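Aggregative adherence fimbrial subunit AggA (Escherichia coli O104:H4 str. C227-11, PDB 4PH8) is the major subunit of type I aggregative adherence fimbriae, which probably assemble by donor-strand complementation and mediate adhesion, with fibronectin as a likely host target. Local coordinates at residues A[24-27]-A[28-32]; A[40-43]-A[44-48]. All coordinates share one frame; numbering follows the deposited sequence.

From the N terminus the chain passes strand 17-20, then runs through strand 24-26 and reaches contact 1, where residues 24-27 and 28-32 close a tight turn at one end of the beta sandwich. Strand 34-41 then carries it back along the subunit. At the far end of that strand, contact 2 (40-43 with 44-48) turns the extended chain into the short helix 44-49. The two contacts follow in series, neither nested nor crossed. The centres of contact 1 and contact 2 are about 37 Å apart, on opposite sides of the chain's centre. Contact 1 joins the end of strand 24-26 to the loop before strand 34-41, while contact 2 ties the other end of strand 34-41 to the disulfide-bearing helix.

Contact 1. Residues A[24-27]-A[28-32]; sequences QTVG and VSSTT
Gly27 and Ser30 close a type I beta turn just beyond the end of strand 24-26, and Val26 packs against the residue that completes it. Val28 opens the second half of the stretch at the first corner. Its CB points away overall, though still in touch with Gly27 C, and its side chain touches Pro123; its backbone N makes a weak hydrogen bond to Thr156 OG1. Ser29 takes the second corner with its CB also pointing away, at an exposed position. At Ser30 the chain comes back: its N donates to Gly27 O at 3.1 Å. The N-H points quite straight at the oxygen (163°), yet the donor stands above the carbonyl plane, 60° out of it, and so does not use a lone pair. Ser30 CB lies 3.5 Å from Val26 CG2, a close methyl-to-methylene contact. With OG anti to the backbone N (chi1 -171°), the hydroxyl swings alongside the same methyl, Ser30 OG being 3.7 Å from Val26 CG2. Beyond the turn the side chain of Thr31 touches Lys117, and the chain leads on to strand 34-41. The turn lies at the surface, just past the end of strand 24-26, which pairs in parallel with strand 141-155 through backbone bonds of Gln24 and Val26; the side chain of Val26 also touches Ile34 of strand 34-41 and Leu121 of a loop.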
# COMPACT_ATOMS: atom_id res chain seq x y z
N GLN A 24 1.63 -15.24 -3.94
CA GLN A 24 1.04 -15.89 -5.11
C GLN A 24 2.12 -16.54 -5.97
O GLN A 24 3.28 -16.09 -5.97
CB GLN A 24 0.26 -14.88 -5.94
CG GLN A 24 -1.02 -14.42 -5.28
CD GLN A 24 -1.70 -13.31 -6.06
OE1 GLN A 24 -2.67 -13.54 -6.78
NE2 GLN A 24 -1.17 -12.10 -5.93
N THR A 25 1.72 -17.59 -6.67
CA THR A 25 2.59 -18.30 -7.63
C THR A 25 1.87 -18.39 -8.96
O THR A 25 0.68 -18.69 -9.01
CB THR A 25 2.91 -19.73 -7.16
OG1 THR A 25 1.71 -20.38 -6.73
CG2 THR A 25 3.91 -19.71 -6.01
N VAL A 26 2.59 -18.12 -10.05
CA VAL A 26 2.00 -18.18 -11.38
C VAL A 26 3.01 -18.72 -12.38
O VAL A 26 4.22 -18.57 -12.17
CB VAL A 26 1.49 -16.79 -11.80
CG1 VAL A 26 2.63 -15.90 -12.26
CG2 VAL A 26 0.42 -16.91 -12.88
N GLY A 27 2.52 -19.34 -13.44
CA GLY A 27 3.37 -19.83 -14.52
C GLY A 27 3.82 -18.70 -15.42
O GLY A 27 3.07 -17.74 -15.66
N VAL A 28 5.03 -18.81 -15.96
CA VAL A 28 5.60 -17.79 -16.84
C VAL A 28 4.72 -17.49 -18.06
O VAL A 28 4.73 -16.37 -18.58
CB VAL A 28 7.03 -18.19 -17.30
CG1 VAL A 28 6.99 -19.30 -18.35
CG2 VAL A 28 7.81 -16.98 -17.79
N SER A 29 3.95 -18.48 -18.50
CA SER A 29 3.12 -18.35 -19.71
C SER A 29 1.66 -17.95 -19.42
O SER A 29 0.86 -17.86 -20.35
CB SER A 29 3.12 -19.67 -20.49
OG SER A 29 2.27 -20.62 -19.88
N SER A 30 1.32 -17.75 -18.16
CA SER A 30 -0.03 -17.30 -17.81
C SER A 30 -0.28 -15.91 -18.38
O SER A 30 0.62 -15.07 -18.41
CB SER A 30 -0.22 -17.30 -16.30
OG SER A 30 -1.58 -17.07 -15.97
N THR A 31 -1.51 -15.67 -18.85
CA THR A 31 -1.91 -14.37 -19.40
C THR A 31 -2.93 -13.64 -18.51
O THR A 31 -3.33 -12.51 -18.82
CB THR A 31 -2.53 -14.54 -20.80
OG1 THR A 31 -3.71 -15.34 -20.71
CG2 THR A 31 -1.54 -15.19 -21.75
N THR A 32 -3.34 -14.29 -17.42
CA THR A 32 -4.32 -13.71 -16.49
C THR A 32 -3.69 -12.54 -15.75
O THR A 32 -2.53 -12.62 -15.37
CB THR A 32 -4.77 -14.74 -15.44
OG1 THR A 32 -5.07 -15.99 -16.07
CG2 THR A 32 -6.01 -14.25 -14.68

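Contact 2. Residues A[40-43]-A[44-48]; sequences VTTS and DQCIK
Ser43 and Cys46 meet at the start of helix 44-49, where Ser43 is the N-cap. Its hydroxyl sits between the backbone N and the carbonyl carbon (chi1 68°), a torsion that brings it over the first turn to accept from Cys46 N: Cys46 N to Ser43 OG is 3.1 Å. The same OG lies 3.3 Å from Cys46 SG. The first helical bond runs from Ile47 N to Ser43 O at 3.0 Å. On this packed side Thr42 presses its OG1 against Cys46 CB (3.6 Å), while its CG2 slides past Ile47 CG1 at 3.9 Å, the two side chains running in opposite directions.

The outer side is looser. A water bridges the two segments, donating to Thr42 O and to Asp44 OD1, each at 2.7 Å, and Asp44 OD1 also forms a salt bridge with Lys106. Farther round the helix, Lys48 NZ donates to a lone pair of Gln45 OE1, lying in the plane of the carbonyl.

Thr42 OG1 is hydrogen-bonded to Pro15 O, and the Cys46-Cys14 disulfide fastens the helix to the segment leading into strand 17-20, which pairs with strand 34-41; Thr42 also touches Val134 of strand 124-138.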
# COMPACT_ATOMS: atom_id res chain seq x y z
N VAL A 40 -5.26 -0.69 4.93
CA VAL A 40 -4.70 -0.04 6.12
C VAL A 40 -5.84 0.47 7.00
O VAL A 40 -6.82 1.03 6.52
CB VAL A 40 -3.74 1.14 5.75
CG1 VAL A 40 -3.04 1.64 7.00
CG2 VAL A 40 -2.73 0.70 4.71
N THR A 41 -5.70 0.27 8.30
CA THR A 41 -6.67 0.79 9.24
C THR A 41 -5.95 1.14 10.53
O THR A 41 -4.71 1.02 10.62
CB THR A 41 -7.83 -0.21 9.47
OG1 THR A 41 -8.93 0.44 10.16
CG2 THR A 41 -7.36 -1.44 10.23
N THR A 42 -6.71 1.61 11.50
CA THR A 42 -6.17 1.86 12.82
C THR A 42 -7.29 1.58 13.84
O THR A 42 -8.35 1.08 13.47
CB THR A 42 -5.61 3.31 12.91
OG1 THR A 42 -5.01 3.52 14.19
CG2 THR A 42 -6.73 4.32 12.70
N SER A 43 -7.06 1.90 15.11
CA SER A 43 -8.02 1.56 16.18
C SER A 43 -9.30 2.39 16.11
O SER A 43 -9.32 3.50 15.55
CB SER A 43 -7.37 1.74 17.55
OG SER A 43 -7.15 3.12 17.77
N ASP A 44 -10.37 1.88 16.70
CA ASP A 44 -11.63 2.62 16.74
C ASP A 44 -11.45 3.98 17.43
O ASP A 44 -11.97 4.97 16.96
CB ASP A 44 -12.71 1.83 17.45
CG ASP A 44 -13.24 0.67 16.62
OD1 ASP A 44 -12.94 0.57 15.41
OD2 ASP A 44 -13.98 -0.16 17.19
N GLN A 45 -10.68 4.03 18.51
CA GLN A 45 -10.44 5.31 19.18
C GLN A 45 -9.69 6.29 18.29
O GLN A 45 -10.02 7.47 18.26
CB GLN A 45 -9.73 5.12 20.52
CG GLN A 45 -10.64 4.56 21.60
CD GLN A 45 -11.94 5.33 21.75
OE1 GLN A 45 -13.00 4.88 21.30
NE2 GLN A 45 -11.88 6.51 22.37
N CYS A 46 -8.72 5.81 17.53
CA CYS A 46 -8.00 6.69 16.61
C CYS A 46 -8.86 7.19 15.46
O CYS A 46 -8.68 8.32 15.00
CB CYS A 46 -6.74 6.01 16.09
SG CYS A 46 -5.51 5.93 17.38
N ILE A 47 -9.81 6.37 15.02
CA ILE A 47 -10.75 6.79 13.99
C ILE A 47 -11.66 7.89 14.54
O ILE A 47 -11.92 8.90 13.88
CB ILE A 47 -11.54 5.59 13.42
CG1 ILE A 47 -10.57 4.70 12.65
CG2 ILE A 47 -12.63 6.07 12.49
CD1 ILE A 47 -11.13 3.36 12.25
N LYS A 48 -12.12 7.72 15.77
CA LYS A 48 -12.95 8.73 16.40
C LYS A 48 -12.18 10.04 16.55
O LYS A 48 -12.76 11.11 16.48
CB LYS A 48 -13.41 8.26 17.77
CG LYS A 48 -14.43 7.14 17.73
CD LYS A 48 -15.05 7.02 19.11
CE LYS A 48 -15.41 5.61 19.48
NZ LYS A 48 -15.64 5.55 20.96
O HOH W 1 -10.72 -0.14 14.06